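Local structure of tonb-dependent siderophore receptor (Acinetobacter baumannii, 5FP1) at residues M111-Q116 against S220-Q225; Y663-A668 against N683-S688; V678-N683 against L712-K717. The protein probably takes part in the first step of iron uptake across the outer membrane by binding ferric siderophores, and may bind ferric enterobactin with micromolar affinity. One frame throughout, in Å; residues are numbered along the deposited sequence.

Contact 1 (M111-Q116 against S220-Q225)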
loop_
_atom_site.group_PDB
_atom_site.type_symbol
_atom_site.label_atom_id
_atom_site.label_comp_id
_atom_site.label_asym_id
_atom_site.label_seq_id
_atom_site.Cartn_x
_atom_site.Cartn_y
_atom_site.Cartn_z
ATOM N N MET A 111 -5.024 -3.963 -9.876
ATOM C CA MET A 111 -4.288 -5.219 -10.060
ATOM C C MET A 111 -4.213 -5.694 -11.520
ATOM O O MET A 111 -3.557 -6.696 -11.779
ATOM C CB MET A 111 -4.916 -6.319 -9.213
ATOM C CG MET A 111 -4.826 -6.080 -7.704
ATOM S SD MET A 111 -3.128 -6.000 -7.102
ATOM C CE MET A 111 -2.696 -7.726 -7.274
ATOM N N PHE A 112 -4.846 -4.999 -12.471
ATOM C CA PHE A 112 -4.993 -5.587 -13.820
ATOM C C PHE A 112 -3.677 -5.819 -14.533
ATOM O O PHE A 112 -3.559 -6.773 -15.288
ATOM C CB PHE A 112 -5.948 -4.803 -14.734
ATOM C CG PHE A 112 -5.324 -3.643 -15.454
ATOM C CD1 PHE A 112 -5.195 -2.407 -14.832
ATOM C CD2 PHE A 112 -4.926 -3.762 -16.787
ATOM C CE1 PHE A 112 -4.660 -1.323 -15.492
ATOM C CE2 PHE A 112 -4.408 -2.669 -17.461
ATOM C CZ PHE A 112 -4.262 -1.453 -16.814
ATOM N N ALA A 113 -2.680 -4.980 -14.300
ATOM C CA ALA A 113 -1.388 -5.161 -14.943
ATOM C C ALA A 113 -0.344 -5.768 -14.020
ATOM O O ALA A 113 0.846 -5.714 -14.323
ATOM C CB ALA A 113 -0.875 -3.840 -15.460
ATOM N N VAL A 114 -0.788 -6.342 -12.915
ATOM C CA VAL A 114 0.116 -6.838 -11.872
ATOM C C VAL A 114 0.294 -8.358 -11.958
ATOM O O VAL A 114 -0.668 -9.100 -11.914
ATOM C CB VAL A 114 -0.404 -6.485 -10.474
ATOM C CG1 VAL A 114 0.507 -7.048 -9.396
ATOM C CG2 VAL A 114 -0.527 -4.991 -10.307
ATOM N N GLU A 115 1.548 -8.793 -12.039
ATOM C CA GLU A 115 1.928 -10.214 -11.967
ATOM C C GLU A 115 1.867 -10.744 -10.522
ATOM O O GLU A 115 1.235 -11.756 -10.225
ATOM C CB GLU A 115 3.370 -10.330 -12.502
ATOM C CG GLU A 115 3.933 -11.747 -12.550
ATOM C CD GLU A 115 3.373 -12.578 -13.712
ATOM O OE1 GLU A 115 2.733 -12.025 -14.635
ATOM O OE2 GLU A 115 3.571 -13.796 -13.696
ATOM N N GLN A 116 2.542 -10.036 -9.612
ATOM C CA GLN A 116 2.570 -10.395 -8.191
ATOM C C GLN A 116 2.911 -9.174 -7.359
ATOM O O GLN A 116 3.350 -8.180 -7.897
ATOM C CB GLN A 116 3.596 -11.509 -7.907
ATOM C CG GLN A 116 5.028 -11.118 -8.160
ATOM C CD GLN A 116 5.942 -12.309 -8.402
ATOM O OE1 GLN A 116 5.528 -13.312 -8.968
ATOM N NE2 GLN A 116 7.195 -12.175 -8.017
ATOM N N SER A 220 7.689 0.336 -21.977
ATOM C CA SER A 220 6.372 0.030 -21.447
ATOM C C SER A 220 5.634 1.293 -21.019
ATOM O O SER A 220 6.245 2.340 -20.780
ATOM C CB SER A 220 6.479 -0.985 -20.309
ATOM O OG SER A 220 7.053 -0.385 -19.205
ATOM N N TYR A 221 4.312 1.189 -21.000
ATOM C CA TYR A 221 3.459 2.292 -20.650
ATOM C C TYR A 221 2.321 1.726 -19.846
ATOM O O TYR A 221 1.865 0.601 -20.094
ATOM C CB TYR A 221 2.934 2.961 -21.923
ATOM C CG TYR A 221 1.886 4.023 -21.720
ATOM C CD1 TYR A 221 2.195 5.226 -21.060
ATOM C CD2 TYR A 221 0.590 3.868 -22.215
ATOM C CE1 TYR A 221 1.237 6.212 -20.891
ATOM C CE2 TYR A 221 -0.368 4.857 -22.039
ATOM C CZ TYR A 221 -0.045 6.017 -21.366
ATOM O OH TYR A 221 -0.989 7.020 -21.209
ATOM N N TYR A 222 1.860 2.518 -18.876
ATOM C CA TYR A 222 0.763 2.156 -18.019
ATOM C C TYR A 222 -0.132 3.376 -17.878
ATOM O O TYR A 222 0.348 4.491 -17.673
ATOM C CB TYR A 222 1.270 1.728 -16.633
ATOM C CG TYR A 222 0.159 1.333 -15.674
ATOM C CD1 TYR A 222 -0.440 0.096 -15.757
ATOM C CD2 TYR A 222 -0.297 2.213 -14.691
ATOM C CE1 TYR A 222 -1.460 -0.274 -14.898
ATOM C CE2 TYR A 222 -1.315 1.851 -13.829
ATOM C CZ TYR A 222 -1.894 0.605 -13.927
ATOM O OH TYR A 222 -2.906 0.214 -13.056
ATOM N N TYR A 223 -1.429 3.145 -17.976
ATOM C CA TYR A 223 -2.431 4.194 -17.838
ATOM C C TYR A 223 -3.612 3.640 -17.086
ATOM O O TYR A 223 -4.109 2.545 -17.388
ATOM C CB TYR A 223 -2.919 4.662 -19.210
ATOM C CG TYR A 223 -4.251 5.424 -19.197
ATOM C CD1 TYR A 223 -4.299 6.773 -18.880
ATOM C CD2 TYR A 223 -5.439 4.789 -19.522
ATOM C CE1 TYR A 223 -5.499 7.476 -18.891
ATOM C CE2 TYR A 223 -6.650 5.475 -19.546
ATOM C CZ TYR A 223 -6.681 6.812 -19.233
ATOM O OH TYR A 223 -7.893 7.487 -19.264
ATOM N N LEU A 224 -4.071 4.417 -16.115
ATOM C CA LEU A 224 -5.290 4.142 -15.389
ATOM C C LEU A 224 -5.993 5.427 -15.036
ATOM O O LEU A 224 -5.364 6.393 -14.532
ATOM C CB LEU A 224 -4.991 3.381 -14.092
ATOM C CG LEU A 224 -6.224 2.952 -13.291
ATOM C CD1 LEU A 224 -6.943 1.800 -13.944
ATOM C CD2 LEU A 224 -5.853 2.561 -11.862
ATOM N N GLN A 225 -7.299 5.452 -15.281
ATOM C CA GLN A 225 -8.086 6.640 -14.989
ATOM C C GLN A 225 -9.377 6.240 -14.321
ATOM O O GLN A 225 -10.045 5.281 -14.756
ATOM C CB GLN A 225 -8.361 7.456 -16.273
ATOM C CG GLN A 225 -8.967 8.824 -15.963
ATOM C CD GLN A 225 -8.915 9.822 -17.120
ATOM O OE1 GLN A 225 -8.204 9.649 -18.137
ATOM N NE2 GLN A 225 -9.663 10.909 -16.951
HETATM O O HOH W 1 -2.321 -2.486 -12.451
#
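Phe-112 and Tyr-222 reach toward each other tip to tip, and their rings come together nearly parallel, with planes 25° apart. They are slid so far past one another that they barely overlap: the centroids stand 5.4 Å apart, and the touching is done by the outer corners, with Phe-112 CE1 3.4 Å from Tyr-222 CE1. The phenol oxygen comes to the same corner obliquely, Tyr-222 OH 3.4 Å from Phe-112 CE1. Tyr-222 gets there with CG anti to its backbone N (chi1 180°), which sends the ring off the strand toward the turn. Ala-113 comes in at the edge of that ring, close to its plane, its CB 3.7 Å from Tyr-222 CE1, while the same methyl lies over the centre of one face of the Phe-112 ring. This is where plug meets barrel in a TonB-dependent receptor: a type I turn from Met-111 to Val-114, closed by Val-114 N to Met-111 O, packs against the inner side of barrel strand 215-226. Leu-224 CD1 adds an apolar contact 4.2 Å from Phe-112 CE1, and Phe-112 also packs on Ala-181 and Leu-183 of strand 177-188. The polar link is a water, which accepts from Ala-113 N at 3.1 Å and hydrogen-bonds Tyr-222 OH at 2.8 Å. On the plug side, Lys-142 NZ binds the carbonyl O of Phe-112.

Contact 2 (Y663-A668 against N683-S688)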
loop_
_atom_site.group_PDB
_atom_site.type_symbol
_atom_site.label_atom_id
_atom_site.label_comp_id
_atom_site.label_asym_id
_atom_site.label_seq_id
_atom_site.Cartn_x
_atom_site.Cartn_y
_atom_site.Cartn_z
ATOM N N TYR A 663 -12.343 -9.133 14.117
ATOM C CA TYR A 663 -13.256 -9.731 13.160
ATOM C C TYR A 663 -12.624 -10.938 12.474
ATOM O O TYR A 663 -11.394 -11.081 12.403
ATOM C CB TYR A 663 -13.664 -8.719 12.064
ATOM C CG TYR A 663 -12.495 -8.242 11.215
ATOM C CD1 TYR A 663 -12.078 -8.952 10.115
ATOM C CD2 TYR A 663 -11.790 -7.108 11.553
ATOM C CE1 TYR A 663 -10.997 -8.534 9.346
ATOM C CE2 TYR A 663 -10.709 -6.678 10.791
ATOM C CZ TYR A 663 -10.302 -7.398 9.698
ATOM O OH TYR A 663 -9.217 -6.955 8.932
ATOM N N VAL A 664 -13.497 -11.772 11.921
ATOM C CA VAL A 664 -13.140 -12.788 10.944
ATOM C C VAL A 664 -14.055 -12.667 9.739
ATOM O O VAL A 664 -15.266 -12.520 9.874
ATOM C CB VAL A 664 -13.317 -14.207 11.530
ATOM C CG1 VAL A 664 -12.823 -15.234 10.536
ATOM C CG2 VAL A 664 -12.559 -14.326 12.825
ATOM N N ARG A 665 -13.471 -12.729 8.558
ATOM C CA ARG A 665 -14.174 -12.557 7.303
ATOM C C ARG A 665 -13.855 -13.769 6.461
ATOM O O ARG A 665 -12.686 -14.145 6.357
ATOM C CB ARG A 665 -13.689 -11.299 6.585
ATOM C CG ARG A 665 -14.074 -11.201 5.114
ATOM C CD ARG A 665 -12.872 -10.846 4.251
ATOM N NE ARG A 665 -13.124 -11.010 2.816
ATOM C CZ ARG A 665 -13.484 -10.037 1.993
ATOM N NH1 ARG A 665 -13.603 -8.795 2.437
ATOM N NH2 ARG A 665 -13.674 -10.296 0.712
ATOM N N TYR A 666 -14.884 -14.382 5.878
ATOM C CA TYR A 666 -14.727 -15.577 5.041
ATOM C C TYR A 666 -14.955 -15.318 3.566
ATOM O O TYR A 666 -15.725 -14.437 3.170
ATOM C CB TYR A 666 -15.725 -16.652 5.500
ATOM C CG TYR A 666 -15.574 -16.993 6.952
ATOM C CD1 TYR A 666 -14.564 -17.825 7.380
ATOM C CD2 TYR A 666 -16.426 -16.464 7.897
ATOM C CE1 TYR A 666 -14.411 -18.134 8.719
ATOM C CE2 TYR A 666 -16.276 -16.752 9.231
ATOM C CZ TYR A 666 -15.273 -17.601 9.630
ATOM O OH TYR A 666 -15.121 -17.892 10.964
ATOM N N ASP A 667 -14.291 -16.117 2.740
ATOM C CA ASP A 667 -14.472 -16.066 1.308
ATOM C C ASP A 667 -14.558 -17.476 0.734
ATOM O O ASP A 667 -14.049 -18.430 1.326
ATOM C CB ASP A 667 -13.319 -15.319 0.661
ATOM C CG ASP A 667 -13.248 -13.866 1.120
ATOM O OD1 ASP A 667 -14.154 -13.087 0.750
ATOM O OD2 ASP A 667 -12.318 -13.512 1.883
ATOM N N ALA A 668 -15.183 -17.593 -0.420
ATOM C CA ALA A 668 -15.210 -18.870 -1.132
ATOM C C ALA A 668 -15.101 -18.703 -2.614
ATOM O O ALA A 668 -15.416 -17.642 -3.166
ATOM C CB ALA A 668 -16.465 -19.646 -0.768
ATOM N N ASN A 683 -16.898 -16.333 -7.363
ATOM C CA ASN A 683 -16.336 -15.896 -6.086
ATOM C C ASN A 683 -17.430 -15.331 -5.196
ATOM O O ASN A 683 -18.233 -14.525 -5.634
ATOM C CB ASN A 683 -15.273 -14.806 -6.339
ATOM C CG ASN A 683 -13.944 -15.376 -6.791
ATOM O OD1 ASN A 683 -13.699 -15.554 -7.994
ATOM N ND2 ASN A 683 -13.064 -15.638 -5.831
ATOM N N ILE A 684 -17.459 -15.776 -3.947
ATOM C CA ILE A 684 -18.322 -15.202 -2.959
ATOM C C ILE A 684 -17.430 -14.564 -1.891
ATOM O O ILE A 684 -16.635 -15.235 -1.234
ATOM C CB ILE A 684 -19.277 -16.237 -2.347
ATOM C CG1 ILE A 684 -20.157 -16.824 -3.460
ATOM C CG2 ILE A 684 -20.151 -15.578 -1.289
ATOM C CD1 ILE A 684 -21.063 -17.932 -2.972
ATOM N N ASN A 685 -17.572 -13.255 -1.749
ATOM C CA ASN A 685 -16.712 -12.468 -0.871
ATOM C C ASN A 685 -17.449 -12.042 0.378
ATOM O O ASN A 685 -18.619 -11.649 0.316
ATOM C CB ASN A 685 -16.223 -11.251 -1.638
ATOM C CG ASN A 685 -15.514 -11.640 -2.918
ATOM O OD1 ASN A 685 -14.572 -12.422 -2.892
ATOM N ND2 ASN A 685 -15.991 -11.140 -4.043
ATOM N N ASN A 686 -16.757 -12.102 1.511
ATOM C CA ASN A 686 -17.359 -11.796 2.810
ATOM C C ASN A 686 -18.653 -12.589 2.921
ATOM O O ASN A 686 -19.757 -12.054 3.062
ATOM C CB ASN A 686 -17.606 -10.297 2.985
ATOM C CG ASN A 686 -18.016 -9.936 4.393
ATOM O OD1 ASN A 686 -18.040 -10.776 5.293
ATOM N ND2 ASN A 686 -18.302 -8.647 4.607
ATOM N N LEU A 687 -18.446 -13.890 2.912
ATOM C CA LEU A 687 -19.466 -14.918 2.824
ATOM C C LEU A 687 -20.474 -14.845 3.958
ATOM O O LEU A 687 -21.649 -15.134 3.770
ATOM C CB LEU A 687 -18.702 -16.249 2.874
ATOM C CG LEU A 687 -19.250 -17.596 2.503
ATOM C CD1 LEU A 687 -19.804 -17.573 1.092
ATOM C CD2 LEU A 687 -18.094 -18.578 2.611
ATOM N N SER A 688 -20.047 -14.454 5.145
ATOM C CA SER A 688 -20.982 -14.325 6.261
ATOM C C SER A 688 -21.610 -12.928 6.377
ATOM O O SER A 688 -22.323 -12.672 7.322
ATOM C CB SER A 688 -20.293 -14.688 7.582
ATOM O OG SER A 688 -19.284 -13.745 7.923
HETATM O O HOH W 2 -17.593 -13.305 6.103
HETATM O O HOH W 3 -13.799 -15.232 -3.014
#
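Backbone bonds join Ala-668 and Ile-684 as an antiparallel hydrogen-bonded pair: Ala-668 N gives to Ile-684 O and Ile-684 N to Ala-668 O, each at 2.9 Å. Past Asn-685 segment 683-688 leaves the strand, and Asn-686 takes up a left-handed backbone conformation (phi 50°). Two further N-H groups still turn back. Leu-687 N reaches Tyr-666 O at 2.8 Å, from above the carbonyl plane, and Asn-686 N meets Asp-667 OD1 at 2.9 Å, from above the carboxylate plane.

The ionic interaction is a salt bridge within 663-668. Arg-665 grips Asp-667 side-on, NE to OD2 on the syn lone pair and NH2 to OD1, both at 2.8 Å; with Asn-686 N, OD1 thus accepts from two N-H donors. Asn-686 N and CB lie over one face of the guanidinium, whose NH1 also binds Tyr-692 OH.

Apolar contacts are few: Leu-687 lays CB against Tyr-666 CB and CD2 against Ala-668 CB, at 3.9 Å in the second case. Two waters add bridges. One joins Tyr-666 N, Asn-686 OD1, Ser-688 N and Ser-688 OG; another accepts from Asn-683 ND2 and lies near Ala-668 O and Asn-685 OD1. The amide of Asn-686 is held by Glu-706 O and Lys-690 O through ND2. Together the segments form the open end of the beta hairpin 659-673/678-685 in the barrel wall, where the second strand gives way to loop.

Contact 3 (V678-N683 against L712-K717)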
loop_
_atom_site.group_PDB
_atom_site.type_symbol
_atom_site.label_atom_id
_atom_site.label_comp_id
_atom_site.label_asym_id
_atom_site.label_seq_id
_atom_site.Cartn_x
_atom_site.Cartn_y
_atom_site.Cartn_z
ATOM N N VAL A 678 -11.415 -22.373 -21.562
ATOM C CA VAL A 678 -12.469 -21.603 -20.908
ATOM C C VAL A 678 -12.773 -22.123 -19.513
ATOM O O VAL A 678 -13.000 -23.322 -19.321
ATOM C CB VAL A 678 -13.760 -21.591 -21.748
ATOM C CG1 VAL A 678 -14.859 -20.802 -21.051
ATOM C CG2 VAL A 678 -13.505 -21.021 -23.129
ATOM N N ASP A 679 -12.756 -21.203 -18.541
ATOM C CA ASP A 679 -13.184 -21.461 -17.176
ATOM C C ASP A 679 -14.392 -20.588 -16.815
ATOM O O ASP A 679 -14.594 -19.495 -17.352
ATOM C CB ASP A 679 -12.072 -21.113 -16.187
ATOM C CG ASP A 679 -10.908 -22.044 -16.264
ATOM O OD1 ASP A 679 -11.056 -23.145 -16.851
ATOM O OD2 ASP A 679 -9.848 -21.673 -15.712
ATOM N N LEU A 680 -15.181 -21.088 -15.891
ATOM C CA LEU A 680 -16.202 -20.304 -15.263
ATOM C C LEU A 680 -15.786 -20.248 -13.799
ATOM O O LEU A 680 -15.472 -21.274 -13.202
ATOM C CB LEU A 680 -17.556 -20.981 -15.399
ATOM C CG LEU A 680 -18.740 -20.177 -14.905
ATOM C CD1 LEU A 680 -18.961 -18.956 -15.791
ATOM C CD2 LEU A 680 -19.984 -21.052 -14.883
ATOM N N GLN A 681 -15.755 -19.042 -13.227
ATOM C CA GLN A 681 -15.307 -18.896 -11.836
ATOM C C GLN A 681 -16.267 -18.011 -11.058
ATOM O O GLN A 681 -16.589 -16.879 -11.470
ATOM C CB GLN A 681 -13.859 -18.345 -11.747
ATOM C CG GLN A 681 -13.345 -18.273 -10.295
ATOM C CD GLN A 681 -11.888 -17.851 -10.211
ATOM O OE1 GLN A 681 -11.024 -18.393 -10.905
ATOM N NE2 GLN A 681 -11.611 -16.843 -9.370
ATOM N N LEU A 682 -16.728 -18.574 -9.953
ATOM C CA LEU A 682 -17.613 -17.923 -9.023
ATOM C C LEU A 682 -16.838 -17.597 -7.758
ATOM O O LEU A 682 -16.227 -18.471 -7.138
ATOM C CB LEU A 682 -18.766 -18.867 -8.643
ATOM C CG LEU A 682 -19.729 -18.340 -7.596
ATOM C CD1 LEU A 682 -20.379 -17.067 -8.097
ATOM C CD2 LEU A 682 -20.773 -19.393 -7.245
ATOM N N ASN A 683 -16.898 -16.333 -7.363
ATOM C CA ASN A 683 -16.336 -15.896 -6.086
ATOM C C ASN A 683 -17.430 -15.331 -5.196
ATOM O O ASN A 683 -18.233 -14.525 -5.634
ATOM C CB ASN A 683 -15.273 -14.806 -6.339
ATOM C CG ASN A 683 -13.944 -15.376 -6.791
ATOM O OD1 ASN A 683 -13.699 -15.554 -7.994
ATOM N ND2 ASN A 683 -13.064 -15.638 -5.831
ATOM N N LEU A 712 -19.300 -13.571 -10.861
ATOM C CA LEU A 712 -19.212 -14.707 -11.778
ATOM C C LEU A 712 -18.456 -14.283 -12.998
ATOM O O LEU A 712 -18.796 -13.284 -13.635
ATOM C CB LEU A 712 -20.606 -15.202 -12.184
ATOM C CG LEU A 712 -20.600 -16.420 -13.122
ATOM C CD1 LEU A 712 -20.077 -17.620 -12.350
ATOM C CD2 LEU A 712 -22.006 -16.685 -13.644
ATOM N N ALA A 713 -17.425 -15.059 -13.344
ATOM C CA ALA A 713 -16.568 -14.719 -14.457
ATOM C C ALA A 713 -16.438 -15.866 -15.457
ATOM O O ALA A 713 -16.341 -17.027 -15.080
ATOM C CB ALA A 713 -15.179 -14.364 -13.959
ATOM N N VAL A 714 -16.385 -15.480 -16.724
ATOM C CA VAL A 714 -15.905 -16.334 -17.790
ATOM C C VAL A 714 -14.506 -15.901 -18.169
ATOM O O VAL A 714 -14.322 -14.795 -18.673
ATOM C CB VAL A 714 -16.742 -16.194 -19.068
ATOM C CG1 VAL A 714 -16.224 -17.187 -20.101
ATOM C CG2 VAL A 714 -18.222 -16.405 -18.772
ATOM N N ASN A 715 -13.543 -16.788 -17.922
ATOM C CA ASN A 715 -12.141 -16.537 -18.156
ATOM C C ASN A 715 -11.679 -17.364 -19.338
ATOM O O ASN A 715 -11.983 -18.566 -19.430
ATOM C CB ASN A 715 -11.337 -16.915 -16.907
ATOM C CG ASN A 715 -11.739 -16.084 -15.704
ATOM O OD1 ASN A 715 -12.206 -14.969 -15.878
ATOM N ND2 ASN A 715 -11.661 -16.649 -14.515
ATOM N N PHE A 716 -10.954 -16.727 -20.246
ATOM C CA PHE A 716 -10.441 -17.437 -21.405
ATOM C C PHE A 716 -8.940 -17.307 -21.556
ATOM O O PHE A 716 -8.334 -16.308 -21.158
ATOM C CB PHE A 716 -11.202 -17.084 -22.688
ATOM C CG PHE A 716 -11.151 -15.646 -23.075
ATOM C CD1 PHE A 716 -10.118 -15.160 -23.868
ATOM C CD2 PHE A 716 -12.171 -14.783 -22.701
ATOM C CE1 PHE A 716 -10.082 -13.825 -24.254
ATOM C CE2 PHE A 716 -12.138 -13.449 -23.073
ATOM C CZ PHE A 716 -11.094 -12.970 -23.857
ATOM N N LYS A 717 -8.344 -18.350 -22.127
ATOM C CA LYS A 717 -6.909 -18.465 -22.212
ATOM C C LYS A 717 -6.532 -19.264 -23.455
ATOM O O LYS A 717 -6.781 -20.465 -23.509
ATOM C CB LYS A 717 -6.411 -19.173 -20.975
ATOM C CG LYS A 717 -4.903 -19.225 -20.852
ATOM C CD LYS A 717 -4.503 -19.607 -19.433
ATOM C CE LYS A 717 -5.284 -18.800 -18.405
ATOM N NZ LYS A 717 -4.648 -18.800 -17.059
HETATM O O HOH W 4 -9.999 -19.044 -14.634
#
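Asp-679 and Asn-715 face each other as an antiparallel hydrogen-bonded pair, and two residues along each strand Gln-681 and Ala-713 do the same, so four backbone N-H groups find four carbonyls. Asp-679 N reaches Asn-715 O at 2.9 Å; the shortest of the four runs from Ala-713 N to Gln-681 O at 2.7 Å.

The polar side chains stand on the Asp-679/Gln-681 face. A water donates to Asp-679 OD2 at 2.8 Å and accepts from Asn-715 ND2 at 2.9 Å, bridging the strands. Asp-679 OD1 takes Asn-673 ND2, and Asn-715 OD1 binds Ser-153 OG on strand 149-157. Gln-681, extended beyond CG, sends NE2 to Asn-683 OD1 at 2.8 Å, in the plane of both amides; NE2 also gives to Glu-53 O, and OE1 accepts from Arg-671.

The other face is apolar. Leu-680 CG meets Leu-712 CD1 at 3.9 Å, and Leu-680 CD1 meets Val-714 CG2 at 4.0 Å. Polar groups tied to plug and neighbouring strands on one side, with branched hydrocarbon on the other, imply a barrel wall whose Leu-680/Val-714 surface probably faces lipid.

In the fold
Contact 1 is the buried one, joining plug to barrel; contacts 2 and 3 lie partly buried in the barrel wall, with Tyr-666 and Ser-688 of contact 2 and Leu-712 and Val-714 of contact 3 on the surface. Strand 678-685 links these two, which share Asn-683: it pairs with 659-673 in contact 2 and with 709-717 in contact 3, the last going on to pair with 149-157 and so close the barrel. The chemistry follows the place. Contact 1 touches through side chains and one water. Contact 3 is a regular ladder with one polar and one apolar face, whereas contact 2, at a strand end, has only one regular pair and adds a carboxylate acceptor and bridging waters.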